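Local coordinates for protein fructose transport system repressor FruR (Pseudomonas putida, PDB 3O74) that probably regulates transcription as a LacI-family DNA-binding repressor and activator, with fructose 1-phosphate as its preferred effector, at residues A61-S66 with I86-R91; H96-I101 with G257-G262. All coordinates share one frame; numbering follows the deposited sequence.

Contact 1 (A61-S66 with I86-R91)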
loop_
_atom_site.group_PDB
_atom_site.type_symbol
_atom_site.label_atom_id
_atom_site.label_comp_id
_atom_site.label_asym_id
_atom_site.label_seq_id
_atom_site.Cartn_x
_atom_site.Cartn_y
_atom_site.Cartn_z
ATOM N N ALA B 61 21.662 7.808 6.857
ATOM C CA ALA B 61 21.263 8.499 5.640
ATOM C C ALA B 61 19.751 8.627 5.607
ATOM O O ALA B 61 19.043 7.868 6.268
ATOM C CB ALA B 61 21.767 7.764 4.404
ATOM N N LEU B 62 19.260 9.589 4.836
ATOM C CA LEU B 62 17.826 9.834 4.760
ATOM C C LEU B 62 17.351 9.803 3.315
ATOM O O LEU B 62 17.830 10.571 2.469
ATOM C CB LEU B 62 17.487 11.183 5.402
ATOM C CG LEU B 62 16.039 11.672 5.402
ATOM C CD1 LEU B 62 15.120 10.683 6.126
ATOM C CD2 LEU B 62 15.965 13.047 6.045
ATOM N N PHE B 63 16.429 8.887 3.032
ATOM C CA PHE B 63 15.734 8.873 1.755
ATOM C C PHE B 63 14.499 9.740 1.908
ATOM O O PHE B 63 13.849 9.724 2.958
ATOM C CB PHE B 63 15.312 7.454 1.375
ATOM C CG PHE B 63 16.455 6.491 1.252
ATOM C CD1 PHE B 63 17.327 6.564 0.177
ATOM C CD2 PHE B 63 16.652 5.500 2.207
ATOM C CE1 PHE B 63 18.387 5.669 0.061
ATOM C CE2 PHE B 63 17.696 4.608 2.093
ATOM C CZ PHE B 63 18.567 4.691 1.024
ATOM N N VAL B 64 14.151 10.489 0.870
ATOM C CA VAL B 64 12.988 11.357 0.985
ATOM C C VAL B 64 12.286 11.644 -0.340
ATOM O O VAL B 64 12.923 11.947 -1.345
ATOM C CB VAL B 64 13.351 12.694 1.702
ATOM C CG1 VAL B 64 14.445 13.442 0.948
ATOM C CG2 VAL B 64 12.121 13.572 1.875
ATOM N N ALA B 65 10.962 11.518 -0.319
ATOM C CA ALA B 65 10.111 12.025 -1.383
ATOM C C ALA B 65 9.413 13.242 -0.794
ATOM O O ALA B 65 8.404 13.117 -0.098
ATOM C CB ALA B 65 9.106 10.980 -1.799
ATOM N N SER B 66 9.975 14.414 -1.062
ATOM C CA SER B 66 9.609 15.631 -0.352
ATOM C C SER B 66 8.344 16.295 -0.890
ATOM O O SER B 66 7.988 16.130 -2.057
ATOM C CB SER B 66 10.775 16.620 -0.401
ATOM O OG SER B 66 10.505 17.779 0.367
ATOM N N ILE B 86 19.204 11.378 0.130
ATOM C CA ILE B 86 18.930 10.817 -1.188
ATOM C C ILE B 86 17.460 10.993 -1.530
ATOM O O ILE B 86 16.592 10.427 -0.865
ATOM C CB ILE B 86 19.284 9.322 -1.257
ATOM C CG1 ILE B 86 20.718 9.091 -0.786
ATOM C CG2 ILE B 86 19.083 8.791 -2.675
ATOM C CD1 ILE B 86 21.753 9.777 -1.651
ATOM N N ALA B 87 17.177 11.783 -2.563
ATOM C CA ALA B 87 15.798 11.983 -3.002
ATOM C C ALA B 87 15.299 10.764 -3.763
ATOM O O ALA B 87 16.053 10.126 -4.494
ATOM C CB ALA B 87 15.675 13.245 -3.861
ATOM N N ILE B 88 14.022 10.447 -3.591
ATOM C CA ILE B 88 13.409 9.337 -4.307
ATOM C C ILE B 88 12.095 9.780 -4.938
ATOM O O ILE B 88 11.248 10.379 -4.273
ATOM C CB ILE B 88 13.143 8.136 -3.366
ATOM C CG1 ILE B 88 14.460 7.503 -2.921
ATOM C CG2 ILE B 88 12.270 7.100 -4.052
ATOM C CD1 ILE B 88 14.283 6.221 -2.108
ATOM N N ASP B 89 11.939 9.485 -6.227
ATOM C CA ASP B 89 10.716 9.799 -6.972
ATOM C C ASP B 89 10.533 11.295 -7.224
ATOM O O ASP B 89 10.313 11.716 -8.356
ATOM C CB ASP B 89 9.484 9.217 -6.269
ATOM C CG ASP B 89 8.222 9.328 -7.109
ATOM O OD1 ASP B 89 7.784 10.464 -7.384
ATOM O OD2 ASP B 89 7.666 8.278 -7.493
ATOM N N ARG B 90 10.621 12.096 -6.171
ATOM C CA ARG B 90 10.555 13.541 -6.322
ATOM C C ARG B 90 11.940 14.151 -6.136
ATOM O O ARG B 90 12.511 14.092 -5.054
ATOM C CB ARG B 90 9.571 14.132 -5.321
ATOM C CG ARG B 90 8.171 13.560 -5.419
ATOM C CD ARG B 90 7.287 14.210 -4.393
ATOM N NE ARG B 90 5.937 13.670 -4.389
ATOM C CZ ARG B 90 4.999 14.067 -3.541
ATOM N NH1 ARG B 90 5.286 15.000 -2.646
ATOM N NH2 ARG B 90 3.782 13.538 -3.583
ATOM N N ARG B 91 12.469 14.742 -7.201
ATOM C CA ARG B 91 13.841 15.231 -7.206
ATOM C C ARG B 91 14.062 16.366 -6.213
ATOM O O ARG B 91 13.171 17.175 -5.962
ATOM C CB ARG B 91 14.225 15.715 -8.609
ATOM C CG ARG B 91 13.542 17.015 -9.017
ATOM C CD ARG B 91 14.259 17.664 -10.189
ATOM N NE ARG B 91 14.214 16.830 -11.385
ATOM C CZ ARG B 91 15.042 16.957 -12.416
ATOM N NH1 ARG B 91 15.993 17.883 -12.397
ATOM N NH2 ARG B 91 14.924 16.153 -13.464
HETATM O O HOH W 1 12.246 14.557 -2.530
#
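Strands 61-64 and 85-88 form the parallel pair of a beta-alpha-beta unit joined through helix 74-80, with Phe63 bridged to Ile86 and Val64 to Ala87. The two short strand axes are inclined at 23° to each other. Within the two segments the first rung is Ile86 N to Leu62 O at 2.8 Å. Val64 N then reaches Ile86 O at 3.0 Å, and Ile88 N reaches Val64 O at 2.9 Å. On the face carrying Phe63 and Ile86 the two side chains lie side by side. With CG of Phe63 anti to its carbonyl carbon (chi1 -60°), ring atom CD1 comes 3.7 Å from Ile86 CB. Two residues beyond Ile86, Ile88 crosses the phenylalanine obliquely, its CD1 lying 3.8 Å from Phe63 CD1; Ala241 of helix 234-250 touches both Phe63 and Ile88. One water donates to Val64 O and Arg90 O and accepts from Ser66 N, linking the two segments. Arg90, extended from CG to NE, sends NH1 to Ser66 O at 3.0 Å with an N-H...O angle of 166°; the oxygen lies in the guanidinium plane. Arg90 NE and Asp89 OD1 bind a glycerol, probably from the crystallisation liquor. The apolar contacts of Phe63 thus give way to a polar, buried end, where NH1 of Arg90 is held by Ser66 O and, in a salt bridge, Asp42 OD1, consistent with the effector-pocket end of LacI-family sheets.

Contact 2 (H96-I101 with G257-G262)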
loop_
_atom_site.group_PDB
_atom_site.type_symbol
_atom_site.label_atom_id
_atom_site.label_comp_id
_atom_site.label_asym_id
_atom_site.label_seq_id
_atom_site.Cartn_x
_atom_site.Cartn_y
_atom_site.Cartn_z
ATOM N N HIS B 96 22.788 20.164 -5.786
ATOM C CA HIS B 96 23.245 19.876 -4.425
ATOM C C HIS B 96 22.905 18.478 -3.899
ATOM O O HIS B 96 23.559 17.982 -2.979
ATOM C CB HIS B 96 22.715 20.940 -3.458
ATOM C CG HIS B 96 23.231 22.312 -3.734
ATOM N ND1 HIS B 96 24.506 22.721 -3.377
ATOM C CD2 HIS B 96 22.664 23.386 -4.338
ATOM C CE1 HIS B 96 24.691 23.969 -3.744
ATOM N NE2 HIS B 96 23.582 24.399 -4.335
ATOM N N PHE B 97 21.891 17.845 -4.479
ATOM C CA PHE B 97 21.416 16.559 -3.979
ATOM C C PHE B 97 21.436 15.462 -5.035
ATOM O O PHE B 97 21.275 15.718 -6.225
ATOM C CB PHE B 97 19.991 16.690 -3.426
ATOM C CG PHE B 97 19.865 17.666 -2.296
ATOM C CD1 PHE B 97 19.448 18.968 -2.527
ATOM C CD2 PHE B 97 20.156 17.283 -0.997
ATOM C CE1 PHE B 97 19.330 19.872 -1.484
ATOM C CE2 PHE B 97 20.045 18.180 0.049
ATOM C CZ PHE B 97 19.632 19.477 -0.194
ATOM N N CYS B 98 21.640 14.234 -4.579
ATOM C CA CYS B 98 21.469 13.055 -5.412
ATOM C C CYS B 98 19.994 12.653 -5.408
ATOM O O CYS B 98 19.392 12.508 -4.342
ATOM C CB CYS B 98 22.329 11.920 -4.850
ATOM S SG CYS B 98 22.160 10.352 -5.689
ATOM N N SER B 99 19.408 12.477 -6.590
ATOM C CA SER B 99 18.010 12.047 -6.685
ATOM C C SER B 99 17.872 10.830 -7.584
ATOM O O SER B 99 18.522 10.732 -8.622
ATOM C CB SER B 99 17.116 13.177 -7.218
ATOM O OG SER B 99 17.232 14.350 -6.430
ATOM N N VAL B 100 17.023 9.894 -7.181
ATOM C CA VAL B 100 16.685 8.775 -8.049
ATOM C C VAL B 100 15.202 8.844 -8.387
ATOM O O VAL B 100 14.354 8.786 -7.499
ATOM C CB VAL B 100 17.010 7.414 -7.396
ATOM C CG1 VAL B 100 16.765 6.274 -8.379
ATOM C CG2 VAL B 100 18.445 7.389 -6.904
ATOM N N ILE B 101 14.892 8.955 -9.673
ATOM C CA ILE B 101 13.522 9.199 -10.104
ATOM C C ILE B 101 13.171 8.392 -11.348
ATOM O O ILE B 101 14.025 7.720 -11.923
ATOM C CB ILE B 101 13.287 10.699 -10.402
ATOM C CG1 ILE B 101 14.045 11.142 -11.659
ATOM C CG2 ILE B 101 13.707 11.555 -9.213
ATOM C CD1 ILE B 101 13.791 12.593 -12.033
ATOM N N GLY B 257 23.059 15.171 -8.465
ATOM C CA GLY B 257 22.596 14.833 -9.796
ATOM C C GLY B 257 21.372 13.944 -9.779
ATOM O O GLY B 257 21.099 13.260 -8.796
ATOM N N VAL B 258 20.636 13.959 -10.882
ATOM C CA VAL B 258 19.436 13.146 -11.018
ATOM C C VAL B 258 19.725 11.839 -11.752
ATOM O O VAL B 258 20.350 11.839 -12.812
ATOM C CB VAL B 258 18.337 13.916 -11.773
ATOM C CG1 VAL B 258 17.158 13.012 -12.061
ATOM C CG2 VAL B 258 17.919 15.141 -10.976
ATOM N N HIS B 259 19.277 10.727 -11.180
ATOM C CA HIS B 259 19.374 9.431 -11.843
ATOM C C HIS B 259 17.975 8.989 -12.240
ATOM O O HIS B 259 17.136 8.722 -11.384
ATOM C CB HIS B 259 20.004 8.390 -10.916
ATOM C CG HIS B 259 21.388 8.741 -10.468
ATOM N ND1 HIS B 259 21.635 9.702 -9.516
ATOM C CD2 HIS B 259 22.595 8.260 -10.850
ATOM C CE1 HIS B 259 22.943 9.801 -9.327
ATOM N NE2 HIS B 259 23.544 8.941 -10.118
ATOM N N ALA B 260 17.723 8.924 -13.541
ATOM C CA ALA B 260 16.388 8.623 -14.042
ATOM C C ALA B 260 16.260 7.179 -14.499
ATOM O O ALA B 260 17.096 6.682 -15.244
ATOM C CB ALA B 260 16.015 9.578 -15.172
ATOM N N VAL B 261 15.198 6.516 -14.052
ATOM C CA VAL B 261 14.914 5.149 -14.467
ATOM C C VAL B 261 13.660 5.127 -15.326
ATOM O O VAL B 261 12.636 5.706 -14.957
ATOM C CB VAL B 261 14.704 4.232 -13.253
ATOM C CG1 VAL B 261 14.396 2.803 -13.699
ATOM C CG2 VAL B 261 15.916 4.269 -12.346
ATOM N N GLY B 262 13.736 4.454 -16.471
ATOM C CA GLY B 262 12.598 4.365 -17.369
ATOM C C GLY B 262 11.409 3.668 -16.732
ATOM O O GLY B 262 11.570 2.776 -15.896
#
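Phe97 O accepts the N-H of Gly257 at 2.9 Å, opening the parallel ladder between strand 98-102 and strand 257-266, the last strand of this periplasmic-binding-protein-like fold. The backbone angles of Gly257 would press a CB against the preceding carbonyl oxygen. Cys98 follows with SG anti to its backbone N (chi1 176°), which carries the sulfur to 3.8 Å from His259 CE1. Measured from the ring centroid, the sulfur sits 60° off the normal, an oblique approach. Ser99 N donates to Gly257 O, and Ser99 O takes two N-H groups from His259: the backbone N at 2.7 Å and, weakly, ND1 at 3.4 Å, with the oxygen near the ring plane at its edge. Ser99 OG is bound by Leu92 N. Val100 sits on the same face as Cys98 and His259, and both Cys98 and Val100 touch Leu244 of helix 234-250. At Ile101 the backbone N donates to His259 O at 2.8 Å. On the other face, shared with Val258 and Ala260, the isoleucine crosses Val258, its CD1 coming a tight 3.4 Å from Val258 CG1. The last rung within the two segments is Val261 N to Ile101 O at 2.7 Å.

Contacts 1 and 2 come in series along the chain, and their centres are about 9 Å apart on the same side of the molecular centre. Strands 85-88 and 98-102 are neighbours, so the order 61-64, 85-88, 98-102, 257-266 is continuous and parallel. The seam between the contacts is probably hydrogen-bonded: Ala87 O lies 2.9 Å from Val100 N, and Asp89 N 2.8 Å from Val100 O. Helix 234-250 spans both, touching Phe63 and Ile88 in contact 1 and Cys98, Val100 and Val261 in contact 2. Contact 1 is local in sequence, whereas contact 2 brings back a strand 156 residues later, tying the chain's late part into the sheet built by its early strands.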